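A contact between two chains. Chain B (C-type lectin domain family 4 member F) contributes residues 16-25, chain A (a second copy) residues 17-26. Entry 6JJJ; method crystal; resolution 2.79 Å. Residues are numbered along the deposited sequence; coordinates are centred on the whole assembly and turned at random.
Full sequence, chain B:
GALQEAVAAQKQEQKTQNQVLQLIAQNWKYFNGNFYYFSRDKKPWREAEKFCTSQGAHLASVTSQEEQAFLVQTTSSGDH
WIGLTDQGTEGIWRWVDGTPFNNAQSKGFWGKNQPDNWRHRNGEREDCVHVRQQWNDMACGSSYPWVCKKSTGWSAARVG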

# COMPACT_ATOMS: atom_id res chain seq x y z
N THR B 16 -6.65 10.92 6.96
CA THR B 16 -7.23 9.73 6.34
C THR B 16 -6.22 9.04 5.42
O THR B 16 -6.01 7.83 5.50
CB THR B 16 -8.51 10.10 5.58
OG1 THR B 16 -8.16 10.99 4.53
CG2 THR B 16 -9.48 10.79 6.54
N GLN B 17 -5.61 9.81 4.52
CA GLN B 17 -4.59 9.28 3.62
C GLN B 17 -3.56 8.47 4.40
O GLN B 17 -3.03 7.48 3.88
CB GLN B 17 -3.94 10.44 2.87
CG GLN B 17 -3.23 10.07 1.58
CD GLN B 17 -2.86 11.30 0.76
OE1 GLN B 17 -2.24 12.24 1.26
NE2 GLN B 17 -3.27 11.31 -0.51
N ASN B 18 -3.26 8.87 5.64
CA ASN B 18 -2.35 8.09 6.47
C ASN B 18 -3.03 6.83 7.00
O ASN B 18 -2.42 5.76 7.03
CB ASN B 18 -1.84 8.95 7.62
CG ASN B 18 -0.81 8.23 8.48
OD1 ASN B 18 -0.48 7.07 8.24
ND2 ASN B 18 -0.28 8.93 9.48
N GLN B 19 -4.29 6.95 7.41
CA GLN B 19 -4.98 5.81 8.01
C GLN B 19 -4.97 4.60 7.08
O GLN B 19 -4.83 3.46 7.53
CB GLN B 19 -6.42 6.19 8.37
CG GLN B 19 -7.22 5.09 9.04
CD GLN B 19 -8.59 5.56 9.49
OE1 GLN B 19 -8.88 6.75 9.49
NE2 GLN B 19 -9.45 4.62 9.87
N VAL B 20 -5.14 4.83 5.78
CA VAL B 20 -5.19 3.72 4.83
C VAL B 20 -3.79 3.15 4.61
O VAL B 20 -3.65 1.95 4.33
CB VAL B 20 -5.84 4.18 3.52
CG1 VAL B 20 -7.20 4.81 3.79
CG2 VAL B 20 -4.94 5.17 2.79
N LEU B 21 -2.75 3.97 4.71
CA LEU B 21 -1.39 3.46 4.63
C LEU B 21 -1.13 2.43 5.72
O LEU B 21 -0.58 1.35 5.45
CB LEU B 21 -0.39 4.61 4.74
CG LEU B 21 -0.25 5.57 3.58
CD1 LEU B 21 0.59 6.77 4.01
CD2 LEU B 21 0.40 4.90 2.39
N GLN B 22 -1.51 2.75 6.95
CA GLN B 22 -1.34 1.80 8.05
C GLN B 22 -2.05 0.49 7.75
O GLN B 22 -1.54 -0.59 8.08
CB GLN B 22 -1.88 2.43 9.35
CG GLN B 22 -1.12 3.69 9.78
CD GLN B 22 -1.84 4.48 10.87
OE1 GLN B 22 -2.90 4.09 11.35
NE2 GLN B 22 -1.25 5.60 11.26
N LEU B 23 -3.21 0.56 7.09
CA LEU B 23 -3.96 -0.65 6.79
C LEU B 23 -3.25 -1.50 5.74
O LEU B 23 -2.88 -2.65 6.01
CB LEU B 23 -5.37 -0.28 6.31
CG LEU B 23 -6.33 0.27 7.36
CD1 LEU B 23 -7.60 0.80 6.71
CD2 LEU B 23 -6.67 -0.82 8.38
N ILE B 24 -3.05 -0.96 4.54
CA ILE B 24 -2.44 -1.76 3.49
C ILE B 24 -1.00 -2.12 3.84
O ILE B 24 -0.50 -3.17 3.41
CB ILE B 24 -2.52 -1.04 2.13
CG1 ILE B 24 -1.97 -1.93 1.01
CG2 ILE B 24 -1.74 0.27 2.17
CD1 ILE B 24 -2.67 -3.27 0.85
N ALA B 25 -0.32 -1.29 4.63
CA ALA B 25 1.02 -1.66 5.09
C ALA B 25 0.99 -2.91 5.95
O ALA B 25 2.01 -3.59 6.06
CB ALA B 25 1.65 -0.50 5.86
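Chain A 17-26: QNQVLQLIAQ

Chain A lies beside chain B as a second helix running in nearly the same direction. The stretch of chain A is helical from Gln A17, and Gln A26 is in a loop or turn. The two axes cross at 25° and approach to 10.6 Å. The register is close to equal: the CA of Leu B21 lies 7.6 Å from the CA of Leu A21.

Thr B16 does not touch chain A. Gln B17 leaves its backbone sideways, but its extended side chain ends against chain A. Its NE2 is 3.5 Å from the backbone N of Asn A18, and its CG is 3.6 Å from CD1 of Leu A21. Asn B18 points away, and Gln B19 is out of reach. Val B20 points toward chain A and places CG2 3.6 Å from CD1 of Leu A21. Leu B21 starts sideways, yet its CD2 comes within 3.5 Å of CD2 of Leu A21. Leu A21 therefore packs against three residues of chain B and is the most covered residue of the contact.

Gln B22 and Leu B23 make no contact. One turn beyond Val B20, Ile B24 again points toward chain A. Its CD1 lies 3.6 Å from O of Ile A24 and 4.3 Å from CA of Ala A25. The CG1 atoms of Ile B24 and Ile A24 are 4.0 Å apart. Ala B25 is out of reach.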

# COMPACT_ATOMS: atom_id res chain seq x y z
N GLN A 17 -1.10 11.06 -5.04
CA GLN A 17 -0.87 10.19 -3.96
C GLN A 17 -2.07 9.29 -3.85
O GLN A 17 -2.00 8.10 -3.92
CB GLN A 17 -0.76 10.97 -2.69
CG GLN A 17 0.64 11.33 -2.32
CD GLN A 17 0.78 11.58 -0.86
OE1 GLN A 17 -0.21 11.68 -0.14
NE2 GLN A 17 2.00 11.68 -0.40
N ASN A 18 -3.22 9.88 -3.71
CA ASN A 18 -4.41 9.07 -3.47
C ASN A 18 -4.57 8.01 -4.55
O ASN A 18 -4.94 6.86 -4.25
CB ASN A 18 -5.65 9.96 -3.42
CG ASN A 18 -6.91 9.18 -3.07
OD1 ASN A 18 -6.95 8.46 -2.07
ND2 ASN A 18 -7.93 9.31 -3.90
N GLN A 19 -4.31 8.36 -5.81
CA GLN A 19 -4.51 7.43 -6.91
C GLN A 19 -3.72 6.14 -6.70
O GLN A 19 -4.21 5.05 -7.01
CB GLN A 19 -4.12 8.09 -8.23
CG GLN A 19 -4.35 7.22 -9.46
CD GLN A 19 -4.06 7.97 -10.75
OE1 GLN A 19 -3.90 9.19 -10.75
NE2 GLN A 19 -4.01 7.24 -11.86
N VAL A 20 -2.50 6.25 -6.18
CA VAL A 20 -1.68 5.07 -6.00
C VAL A 20 -2.19 4.23 -4.83
O VAL A 20 -2.07 3.00 -4.85
CB VAL A 20 -0.20 5.48 -5.82
CG1 VAL A 20 0.25 6.38 -6.96
CG2 VAL A 20 0.00 6.16 -4.48
N LEU A 21 -2.78 4.87 -3.82
CA LEU A 21 -3.37 4.12 -2.72
C LEU A 21 -4.46 3.18 -3.24
O LEU A 21 -4.48 1.99 -2.89
CB LEU A 21 -3.96 5.08 -1.69
CG LEU A 21 -2.98 5.86 -0.82
CD1 LEU A 21 -3.71 6.95 -0.06
CD2 LEU A 21 -2.26 4.95 0.15
N GLN A 22 -5.35 3.69 -4.09
CA GLN A 22 -6.40 2.85 -4.66
C GLN A 22 -5.79 1.66 -5.39
O GLN A 22 -6.34 0.55 -5.35
CB GLN A 22 -7.28 3.67 -5.60
CG GLN A 22 -8.04 4.80 -4.90
CD GLN A 22 -8.67 5.80 -5.86
OE1 GLN A 22 -8.56 5.65 -7.08
NE2 GLN A 22 -9.32 6.82 -5.32
N LEU A 23 -4.64 1.86 -6.04
CA LEU A 23 -4.00 0.78 -6.78
C LEU A 23 -3.45 -0.28 -5.84
O LEU A 23 -3.85 -1.45 -5.91
CB LEU A 23 -2.87 1.35 -7.65
CG LEU A 23 -3.29 2.19 -8.85
CD1 LEU A 23 -2.09 2.87 -9.48
CD2 LEU A 23 -4.01 1.30 -9.87
N ILE A 24 -2.53 0.09 -4.95
CA ILE A 24 -1.94 -0.90 -4.06
C ILE A 24 -3.00 -1.43 -3.10
O ILE A 24 -2.90 -2.58 -2.64
CB ILE A 24 -0.74 -0.31 -3.30
CG1 ILE A 24 -0.07 -1.39 -2.44
CG2 ILE A 24 -1.17 0.86 -2.44
CD1 ILE A 24 0.42 -2.62 -3.21
N ALA A 25 -4.01 -0.63 -2.77
CA ALA A 25 -5.10 -1.14 -1.94
C ALA A 25 -5.85 -2.27 -2.63
O ALA A 25 -6.44 -3.12 -1.96
CB ALA A 25 -6.07 -0.01 -1.58
N GLN A 26 -5.82 -2.31 -3.96
CA GLN A 26 -6.40 -3.40 -4.73
C GLN A 26 -5.35 -4.38 -5.22
O GLN A 26 -5.62 -5.18 -6.12
CB GLN A 26 -7.21 -2.84 -5.90
CG GLN A 26 -8.31 -1.88 -5.45
CD GLN A 26 -9.10 -1.31 -6.61
OE1 GLN A 26 -9.78 -2.03 -7.34
NE2 GLN A 26 -9.01 0.01 -6.79